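Local coordinates for conserved exported protein (Bacteroides fragilis, PDB 3CLW) that is of unproven function but probably hydrolyses O-glycosidic bonds, at residues A[10-15]-A[436-441]; A[209-214]-A[262-267]. All coordinates share one frame; numbering follows the deposited sequence.

Contact 1: residues A[10-15]-A[436-441]; sequences IDKQTV and KEVVTV
Ile10 and Val438 meet tip to tip, the delta methyl of the one against a gamma methyl of the other, with Ile10 CD1 4.0 Å from Val438 CG1. The CG1 arm of Ile10 is anti to its own carbonyl carbon (chi1 -65°) and carries on extended, which sends CD1 toward strand 438-444 while the branch methyl CG2 stays further back, 4.2 Å from Val438 CG1. The same CD1 also runs up against Thr440, two residues along, and lies 3.4 Å from Thr440 OG1. That is a van der Waals approach of a methyl to a hydroxyl, which has its polar partner elsewhere, in a hydrogen bond with Ser431 OG. Val438 divides its two methyls between two neighbours: CG1 faces Ile10, and CG2 is met obliquely by the far end of Lys12. The extended lysine chain brings CE, and only CE, to 3.7 Å from Val438 CG2 and carries NZ on to a long, weak ion pair with Asp457. No hydrogen bond joins the two segments; the nearest CA atoms, of Lys12 and Val438, are 8.9 Å apart, so side chains alone bridge them. Lys12 itself sits in a type I turn from Asp11 to Thr14, where strand 6-25 turns a corner. Asp11 braces it, OD1 taking the backbone N of Gln13 at 3.1 Å in an Asx turn and OD2 taking Thr14 OG1 at 2.6 Å. Packing of the first strand with strands after the barrel is consistent with the beta-sandwich side domain of family 30 enzymes, built from both chain ends. Strand 6-25 pairs with 408-414 and 450-455, while 438-444 lies between 427-433 and 490-495; Ile412 touches both Ile10 and Thr440, and Ser431 touches Ile10.

Contact 2: residues A[209-214]-A[262-267]; sequences RMVEEL and YSVLKF
Phe267 lies against the helical backbone at Glu212, one ring face turned to the CA of that residue. The CH-pi contact puts Glu212 CA 4.1 Å from the ring centroid, 27° off the normal, and Glu212 CB follows along the rim at 3.6 Å from Phe267 CZ. At the other end of the ring Val211 CG1 approaches obliquely, 3.7 Å from Phe267 CD2. This methyl is anti to the helix backbone N (chi1 175°), a setting that brings it against both the phenylalanine and Val264, whose CB is 4.1 Å from Val211 CG1. The two buried valines and the inner part of the ring thus make the close-packed half. A type I turn from Val264 to Phe267 presents both apolar side chains to helix 204-221.

The outer half is looser, bordered by partly exposed Glu212 and exposed Lys266. Glu212 crosses the ring with CB and CG, its carboxylate plane 75° from that of the ring. On the face away from Glu212 CA, Lys266 CG lies 4.0 Å above the Phe267 ring plane, offset toward the rim. Glu212 OE2 stops 6.1 Å from Lys266 NZ, too far for a salt bridge; the lysine is instead hydrogen-bonded to Tyr208 OH, and Tyr208 also meets Phe267 edge to face.

The loop between helix 251-256 and strand 270-276 thus packs on helix 204-221, which follows strand 178-182 and precedes 226-232, as expected for the outer helical layer of a TIM barrel. Without a hydrogen bond or ion pair across it, the contact depends on dispersion and the faint polarity of a CH over a ring.

How the contacts relate
Both contacts lie well out from the centre of the chain, their own centres 36 Å apart, and their nearest atoms are about 20 Å from each other, so neither touches the other. They share no helix or strand. Contact 1 packs strand 6-25, at its corner, against strand 438-444 in the C-terminal part of the chain; contact 2 packs a loop on a helix within the family's TIM-barrel region. Contact 1 is the more buried, with one exposed lysine at its margin, whereas contact 2 is only partly buried. Neither has a hydrogen bond between its segments: aliphatic branches meet in the first, an aromatic face and helix backbone in the second.

Contact 1: residues A[10-15]-A[436-441]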
# COMPACT_ATOMS: atom_id res chain seq x y z
N ILE A 10 2.23 21.75 -18.11
CA ILE A 10 2.61 21.51 -16.74
C ILE A 10 2.74 22.85 -16.03
O ILE A 10 3.41 23.76 -16.52
CB ILE A 10 3.94 20.74 -16.70
CG1 ILE A 10 3.73 19.33 -17.31
CG2 ILE A 10 4.54 20.71 -15.27
CD1 ILE A 10 4.90 18.38 -17.17
N ASP A 11 2.11 22.97 -14.87
CA ASP A 11 2.15 24.21 -14.12
C ASP A 11 2.79 24.03 -12.72
O ASP A 11 2.15 23.60 -11.76
CB ASP A 11 0.74 24.81 -14.08
CG ASP A 11 0.65 26.12 -13.31
OD1 ASP A 11 1.70 26.79 -13.09
OD2 ASP A 11 -0.49 26.45 -12.93
N LYS A 12 4.08 24.35 -12.64
CA LYS A 12 4.85 24.25 -11.40
C LYS A 12 4.34 25.15 -10.26
O LYS A 12 4.72 24.97 -9.10
CB LYS A 12 6.33 24.56 -11.67
CG LYS A 12 7.00 23.62 -12.69
CD LYS A 12 8.46 24.00 -12.90
CE LYS A 12 9.12 23.14 -13.98
NZ LYS A 12 10.53 23.56 -14.32
N GLN A 13 3.48 26.11 -10.59
CA GLN A 13 2.93 27.03 -9.61
C GLN A 13 1.67 26.53 -8.92
O GLN A 13 1.30 27.05 -7.87
CB GLN A 13 2.66 28.39 -10.25
CG GLN A 13 3.45 29.49 -9.61
CD GLN A 13 4.83 29.65 -10.21
OE1 GLN A 13 5.69 28.78 -10.08
NE2 GLN A 13 5.05 30.80 -10.85
N THR A 14 1.02 25.54 -9.51
CA THR A 14 -0.16 24.92 -8.91
C THR A 14 0.25 23.59 -8.29
O THR A 14 0.50 22.63 -8.99
CB THR A 14 -1.24 24.73 -9.96
OG1 THR A 14 -1.49 26.00 -10.60
CG2 THR A 14 -2.52 24.22 -9.36
N VAL A 15 0.34 23.57 -6.97
CA VAL A 15 0.88 22.45 -6.20
C VAL A 15 -0.24 21.73 -5.43
O VAL A 15 -1.09 22.37 -4.82
CB VAL A 15 1.98 22.95 -5.23
CG1 VAL A 15 2.62 21.79 -4.49
CG2 VAL A 15 3.06 23.72 -5.98
N LYS A 436 13.85 19.81 -8.98
CA LYS A 436 15.05 19.50 -9.78
C LYS A 436 14.69 18.64 -10.99
O LYS A 436 15.31 18.78 -12.04
CB LYS A 436 16.12 18.77 -8.95
CG LYS A 436 16.74 19.55 -7.80
CD LYS A 436 17.22 18.58 -6.73
CE LYS A 436 16.91 19.07 -5.30
NZ LYS A 436 18.05 19.81 -4.64
N GLU A 437 13.74 17.73 -10.80
CA GLU A 437 13.18 16.86 -11.83
C GLU A 437 11.70 17.12 -11.91
O GLU A 437 11.07 17.35 -10.87
CB GLU A 437 13.33 15.37 -11.43
CG GLU A 437 14.47 14.64 -12.13
CD GLU A 437 14.66 13.17 -11.69
OE1 GLU A 437 15.81 12.70 -11.75
OE2 GLU A 437 13.68 12.48 -11.33
N VAL A 438 11.13 17.05 -13.11
CA VAL A 438 9.68 16.96 -13.25
C VAL A 438 9.37 15.60 -13.87
O VAL A 438 9.89 15.25 -14.94
CB VAL A 438 9.07 18.16 -14.03
CG1 VAL A 438 7.54 18.03 -14.17
CG2 VAL A 438 9.40 19.46 -13.32
N VAL A 439 8.52 14.83 -13.16
CA VAL A 439 8.16 13.46 -13.49
C VAL A 439 6.71 13.41 -13.93
O VAL A 439 5.82 13.83 -13.20
CB VAL A 439 8.36 12.52 -12.25
CG1 VAL A 439 7.82 11.10 -12.51
CG2 VAL A 439 9.84 12.50 -11.78
N THR A 440 6.46 12.91 -15.12
CA THR A 440 5.12 12.80 -15.64
C THR A 440 4.81 11.33 -15.99
O THR A 440 5.62 10.64 -16.59
CB THR A 440 4.96 13.75 -16.85
OG1 THR A 440 5.26 15.08 -16.43
CG2 THR A 440 3.58 13.71 -17.39
N VAL A 441 3.65 10.86 -15.57
CA VAL A 441 3.29 9.47 -15.83
C VAL A 441 1.98 9.46 -16.57
O VAL A 441 0.98 9.97 -16.08
CB VAL A 441 3.19 8.62 -14.52
CG1 VAL A 441 2.87 7.17 -14.83
CG2 VAL A 441 4.46 8.71 -13.70

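Contact 2: residues A[209-214]-A[262-267]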
# COMPACT_ATOMS: atom_id res chain seq x y z
N ARG A 209 -9.99 4.26 21.32
CA ARG A 209 -9.22 3.82 22.47
C ARG A 209 -7.81 3.40 22.09
O ARG A 209 -6.87 3.74 22.79
CB ARG A 209 -9.90 2.68 23.25
CG ARG A 209 -11.02 3.09 24.15
CD ARG A 209 -11.40 1.98 25.14
NE ARG A 209 -10.47 1.86 26.28
CZ ARG A 209 -10.47 0.83 27.14
NH1 ARG A 209 -11.33 -0.18 27.01
NH2 ARG A 209 -9.62 0.81 28.15
N MET A 210 -7.67 2.65 20.99
CA MET A 210 -6.37 2.23 20.54
C MET A 210 -5.53 3.47 20.23
O MET A 210 -4.38 3.56 20.64
CB MET A 210 -6.47 1.26 19.36
CG MET A 210 -6.68 -0.26 19.78
SD MET A 210 -5.66 -0.83 21.18
CE MET A 210 -4.03 -0.38 20.53
N VAL A 211 -6.11 4.45 19.56
CA VAL A 211 -5.37 5.69 19.30
C VAL A 211 -4.95 6.36 20.62
O VAL A 211 -3.80 6.73 20.79
CB VAL A 211 -6.15 6.66 18.39
CG1 VAL A 211 -5.40 7.98 18.27
CG2 VAL A 211 -6.34 6.04 17.03
N GLU A 212 -5.88 6.47 21.55
CA GLU A 212 -5.64 7.11 22.82
C GLU A 212 -4.51 6.40 23.56
O GLU A 212 -3.56 7.05 24.03
CB GLU A 212 -6.95 7.11 23.62
CG GLU A 212 -6.86 7.59 25.05
CD GLU A 212 -8.28 7.71 25.68
OE1 GLU A 212 -9.06 6.71 25.69
OE2 GLU A 212 -8.62 8.83 26.12
N GLU A 213 -4.59 5.07 23.66
CA GLU A 213 -3.56 4.32 24.37
C GLU A 213 -2.18 4.33 23.67
O GLU A 213 -1.13 4.44 24.33
CB GLU A 213 -4.04 2.89 24.66
CG GLU A 213 -5.26 2.80 25.56
CD GLU A 213 -5.08 3.47 26.93
OE1 GLU A 213 -3.97 3.52 27.49
OE2 GLU A 213 -6.10 3.93 27.48
N LEU A 214 -2.19 4.20 22.34
CA LEU A 214 -0.93 4.29 21.57
C LEU A 214 -0.31 5.66 21.75
O LEU A 214 0.88 5.78 21.98
CB LEU A 214 -1.17 4.01 20.09
CG LEU A 214 -1.12 2.53 19.72
CD1 LEU A 214 -1.82 2.35 18.39
CD2 LEU A 214 0.36 2.04 19.68
N TYR A 262 -15.91 10.68 17.66
CA TYR A 262 -14.71 9.98 18.04
C TYR A 262 -13.51 10.65 17.39
O TYR A 262 -12.64 9.98 16.84
CB TYR A 262 -14.79 8.54 17.60
CG TYR A 262 -15.93 7.77 18.19
CD1 TYR A 262 -15.84 7.25 19.47
CD2 TYR A 262 -17.10 7.53 17.46
CE1 TYR A 262 -16.89 6.52 20.02
CE2 TYR A 262 -18.15 6.79 17.99
CZ TYR A 262 -18.02 6.30 19.28
OH TYR A 262 -19.02 5.56 19.83
N SER A 263 -13.50 11.97 17.44
CA SER A 263 -12.42 12.75 16.84
C SER A 263 -11.09 12.39 17.49
O SER A 263 -10.98 12.40 18.72
CB SER A 263 -12.68 14.26 16.95
OG SER A 263 -11.68 15.01 16.25
N VAL A 264 -10.10 12.07 16.65
CA VAL A 264 -8.75 11.70 17.13
C VAL A 264 -7.73 12.80 16.86
O VAL A 264 -6.56 12.69 17.22
CB VAL A 264 -8.28 10.35 16.51
CG1 VAL A 264 -9.15 9.22 17.03
CG2 VAL A 264 -8.29 10.38 14.96
N LEU A 265 -8.19 13.89 16.25
CA LEU A 265 -7.33 14.97 15.75
C LEU A 265 -6.45 15.57 16.84
O LEU A 265 -5.33 15.98 16.58
CB LEU A 265 -8.17 16.06 15.06
CG LEU A 265 -8.89 15.76 13.72
CD1 LEU A 265 -9.62 17.01 13.22
CD2 LEU A 265 -7.95 15.19 12.61
N LYS A 266 -6.96 15.56 18.07
CA LYS A 266 -6.28 16.09 19.25
C LYS A 266 -5.04 15.33 19.70
O LYS A 266 -4.20 15.87 20.43
CB LYS A 266 -7.27 16.12 20.42
CG LYS A 266 -7.81 14.73 20.83
CD LYS A 266 -9.04 14.88 21.73
CE LYS A 266 -9.54 13.52 22.23
NZ LYS A 266 -10.81 13.57 23.04
N PHE A 267 -4.95 14.05 19.33
CA PHE A 267 -3.85 13.22 19.80
C PHE A 267 -2.55 13.62 19.11
O PHE A 267 -2.46 13.62 17.89
CB PHE A 267 -4.18 11.75 19.65
CG PHE A 267 -5.29 11.29 20.57
CD1 PHE A 267 -5.09 11.22 21.95
CD2 PHE A 267 -6.54 10.98 20.06
CE1 PHE A 267 -6.12 10.80 22.81
CE2 PHE A 267 -7.57 10.56 20.92
CZ PHE A 267 -7.35 10.47 22.29